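Local coordinates for outer membrane protein TP0453 (Treponema pallidum, PDB 3K8I) that alters membrane permeability at acidic pH and might take part in ligand transport, at residues 19-24 / 162-167. Numbering follows the deposited sequence.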
loop_
_atom_site.group_PDB
_atom_site.type_symbol
_atom_site.label_atom_id
_atom_site.label_comp_id
_atom_site.label_asym_id
_atom_site.label_seq_id
_atom_site.Cartn_x
_atom_site.Cartn_y
_atom_site.Cartn_z
ATOM N N ALA A 19 9.153 29.727 -8.923
ATOM C CA ALA A 19 9.549 28.752 -7.915
ATOM C C ALA A 19 9.514 27.332 -8.450
ATOM O O ALA A 19 8.878 27.051 -9.470
ATOM C CB ALA A 19 8.687 28.873 -6.666
ATOM N N ASP A 20 10.197 26.439 -7.748
ATOM C CA ASP A 20 10.295 25.050 -8.167
ATOM C C ASP A 20 9.138 24.218 -7.634
ATOM O O ASP A 20 8.648 23.309 -8.319
ATOM C CB ASP A 20 11.643 24.483 -7.734
ATOM C CG ASP A 20 12.798 25.169 -8.436
ATOM O OD1 ASP A 20 12.953 24.990 -9.664
ATOM O OD2 ASP A 20 13.540 25.904 -7.772
ATOM N N VAL A 21 8.702 24.540 -6.416
ATOM C CA VAL A 21 7.578 23.858 -5.775
ATOM C C VAL A 21 6.638 24.907 -5.205
ATOM O O VAL A 21 7.087 25.885 -4.622
ATOM C CB VAL A 21 8.015 22.916 -4.627
ATOM C CG1 VAL A 21 6.804 22.154 -4.069
ATOM C CG2 VAL A 21 9.089 21.926 -5.091
ATOM N N TYR A 22 5.342 24.706 -5.410
ATOM C CA TYR A 22 4.316 25.498 -4.760
ATOM C C TYR A 22 3.442 24.615 -3.867
ATOM O O TYR A 22 3.168 23.459 -4.186
ATOM C CB TYR A 22 3.459 26.237 -5.785
ATOM C CG TYR A 22 4.160 27.387 -6.471
ATOM C CD1 TYR A 22 4.070 28.691 -5.959
ATOM C CD2 TYR A 22 4.895 27.186 -7.642
ATOM C CE1 TYR A 22 4.708 29.756 -6.585
ATOM C CE2 TYR A 22 5.538 28.258 -8.293
ATOM C CZ TYR A 22 5.444 29.533 -7.746
ATOM O OH TYR A 22 6.061 30.592 -8.361
ATOM N N LEU A 23 3.043 25.167 -2.726
ATOM C CA LEU A 23 2.180 24.472 -1.783
ATOM C C LEU A 23 0.988 25.343 -1.416
ATOM O O LEU A 23 1.117 26.565 -1.258
ATOM C CB LEU A 23 2.970 24.132 -0.520
ATOM C CG LEU A 23 2.255 23.605 0.724
ATOM C CD1 LEU A 23 1.943 22.121 0.558
ATOM C CD2 LEU A 23 3.108 23.853 1.962
ATOM N N TYR A 24 -0.170 24.701 -1.312
ATOM C CA TYR A 24 -1.333 25.249 -0.626
ATOM C C TYR A 24 -1.671 24.351 0.548
ATOM O O TYR A 24 -1.866 23.141 0.386
ATOM C CB TYR A 24 -2.530 25.316 -1.562
ATOM C CG TYR A 24 -3.790 25.842 -0.911
ATOM C CD1 TYR A 24 -3.871 27.166 -0.475
ATOM C CD2 TYR A 24 -4.909 25.031 -0.762
ATOM C CE1 TYR A 24 -5.027 27.659 0.110
ATOM C CE2 TYR A 24 -6.082 25.518 -0.169
ATOM C CZ TYR A 24 -6.127 26.834 0.256
ATOM O OH TYR A 24 -7.270 27.333 0.832
ATOM N N VAL A 162 -5.057 19.912 0.579
ATOM C CA VAL A 162 -3.646 20.252 0.464
ATOM C C VAL A 162 -3.224 20.074 -0.993
ATOM O O VAL A 162 -3.475 19.024 -1.601
ATOM C CB VAL A 162 -2.783 19.308 1.339
ATOM C CG1 VAL A 162 -1.281 19.629 1.192
ATOM C CG2 VAL A 162 -3.211 19.382 2.786
ATOM N N ALA A 163 -2.582 21.086 -1.559
ATOM C CA ALA A 163 -2.191 21.028 -2.969
ATOM C C ALA A 163 -0.703 21.294 -3.106
ATOM O O ALA A 163 -0.158 22.202 -2.469
ATOM C CB ALA A 163 -3.038 22.026 -3.825
ATOM N N LEU A 164 -0.048 20.497 -3.932
ATOM C CA LEU A 164 1.383 20.617 -4.151
ATOM C C LEU A 164 1.649 20.585 -5.643
ATOM O O LEU A 164 1.114 19.741 -6.351
ATOM C CB LEU A 164 2.130 19.481 -3.429
ATOM C CG LEU A 164 3.648 19.543 -3.255
ATOM C CD1 LEU A 164 4.062 20.540 -2.178
ATOM C CD2 LEU A 164 4.177 18.147 -2.914
ATOM N N TYR A 165 2.447 21.529 -6.127
ATOM C CA TYR A 165 2.800 21.580 -7.540
ATOM C C TYR A 165 4.305 21.648 -7.716
ATOM O O TYR A 165 4.958 22.579 -7.247
ATOM C CB TYR A 165 2.128 22.780 -8.204
ATOM C CG TYR A 165 2.642 23.115 -9.583
ATOM C CD1 TYR A 165 2.633 22.175 -10.604
ATOM C CD2 TYR A 165 3.113 24.388 -9.868
ATOM C CE1 TYR A 165 3.088 22.497 -11.870
ATOM C CE2 TYR A 165 3.566 24.721 -11.127
ATOM C CZ TYR A 165 3.555 23.775 -12.122
ATOM O OH TYR A 165 4.017 24.118 -13.373
ATOM N N ILE A 166 4.844 20.651 -8.400
ATOM C CA ILE A 166 6.278 20.519 -8.603
ATOM C C ILE A 166 6.539 20.658 -10.096
ATOM O O ILE A 166 6.064 19.837 -10.882
ATOM C CB ILE A 166 6.776 19.157 -8.058
ATOM C CG1 ILE A 166 6.439 19.044 -6.574
ATOM C CG2 ILE A 166 8.292 18.970 -8.286
ATOM C CD1 ILE A 166 6.264 17.609 -6.088
ATOM N N LYS A 167 7.263 21.713 -10.480
ATOM C CA LYS A 167 7.599 21.970 -11.877
ATOM C C LYS A 167 8.396 20.839 -12.529
ATOM O O LYS A 167 8.214 20.552 -13.713
ATOM C CB LYS A 167 8.346 23.300 -12.030
ATOM C CG LYS A 167 7.468 24.427 -12.550
ATOM C CD LYS A 167 8.001 25.799 -12.205
ATOM C CE LYS A 167 6.938 26.874 -12.486
ATOM N NZ LYS A 167 7.075 28.117 -11.660
#
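The ring of Tyr-22 receives Lys-167 NZ at its edge, in the ring plane and 3.7 Å from CE2. The side chain of Tyr-165 runs beside that of Tyr-22 in the same direction, with Tyr-22 CD2 and Tyr-165 CD2 4.0 Å apart, and the Tyr-24 ring meets that of Tyr-58 with planes at about 55°. Tyr-22 has CG beside its own backbone N (chi1 -72°), which sends the ring back toward the loop before the strand, where its OH accepts a bond from Ala-19 N and donates one to Gly-16 O. The extended chain of Lys-167 runs to the same loop and gives NZ to Ala-19 O at 3.0 Å. Between the backbones, Tyr-22 and Tyr-165 exchange two nearly straight N-H...O bonds, as do Tyr-24 and Ala-163; Lys-167 N to Asp-20 O extends the pairing. On the other face, Leu-164 CD1 fits between Val-21 CG1 (3.7 Å) and Leu-23 CD1 (3.8 Å). A classic beta bulge sets Asp-20 and Val-21 opposite the single residue Phe-61. In the U-shaped beta-half-barrel the antiparallel order is 54-62, 21-26, 162-166, 189-196, and helix 147-153 packs through Phe-149 on the sheet face that carries Tyr-24, Ala-163 and Tyr-165.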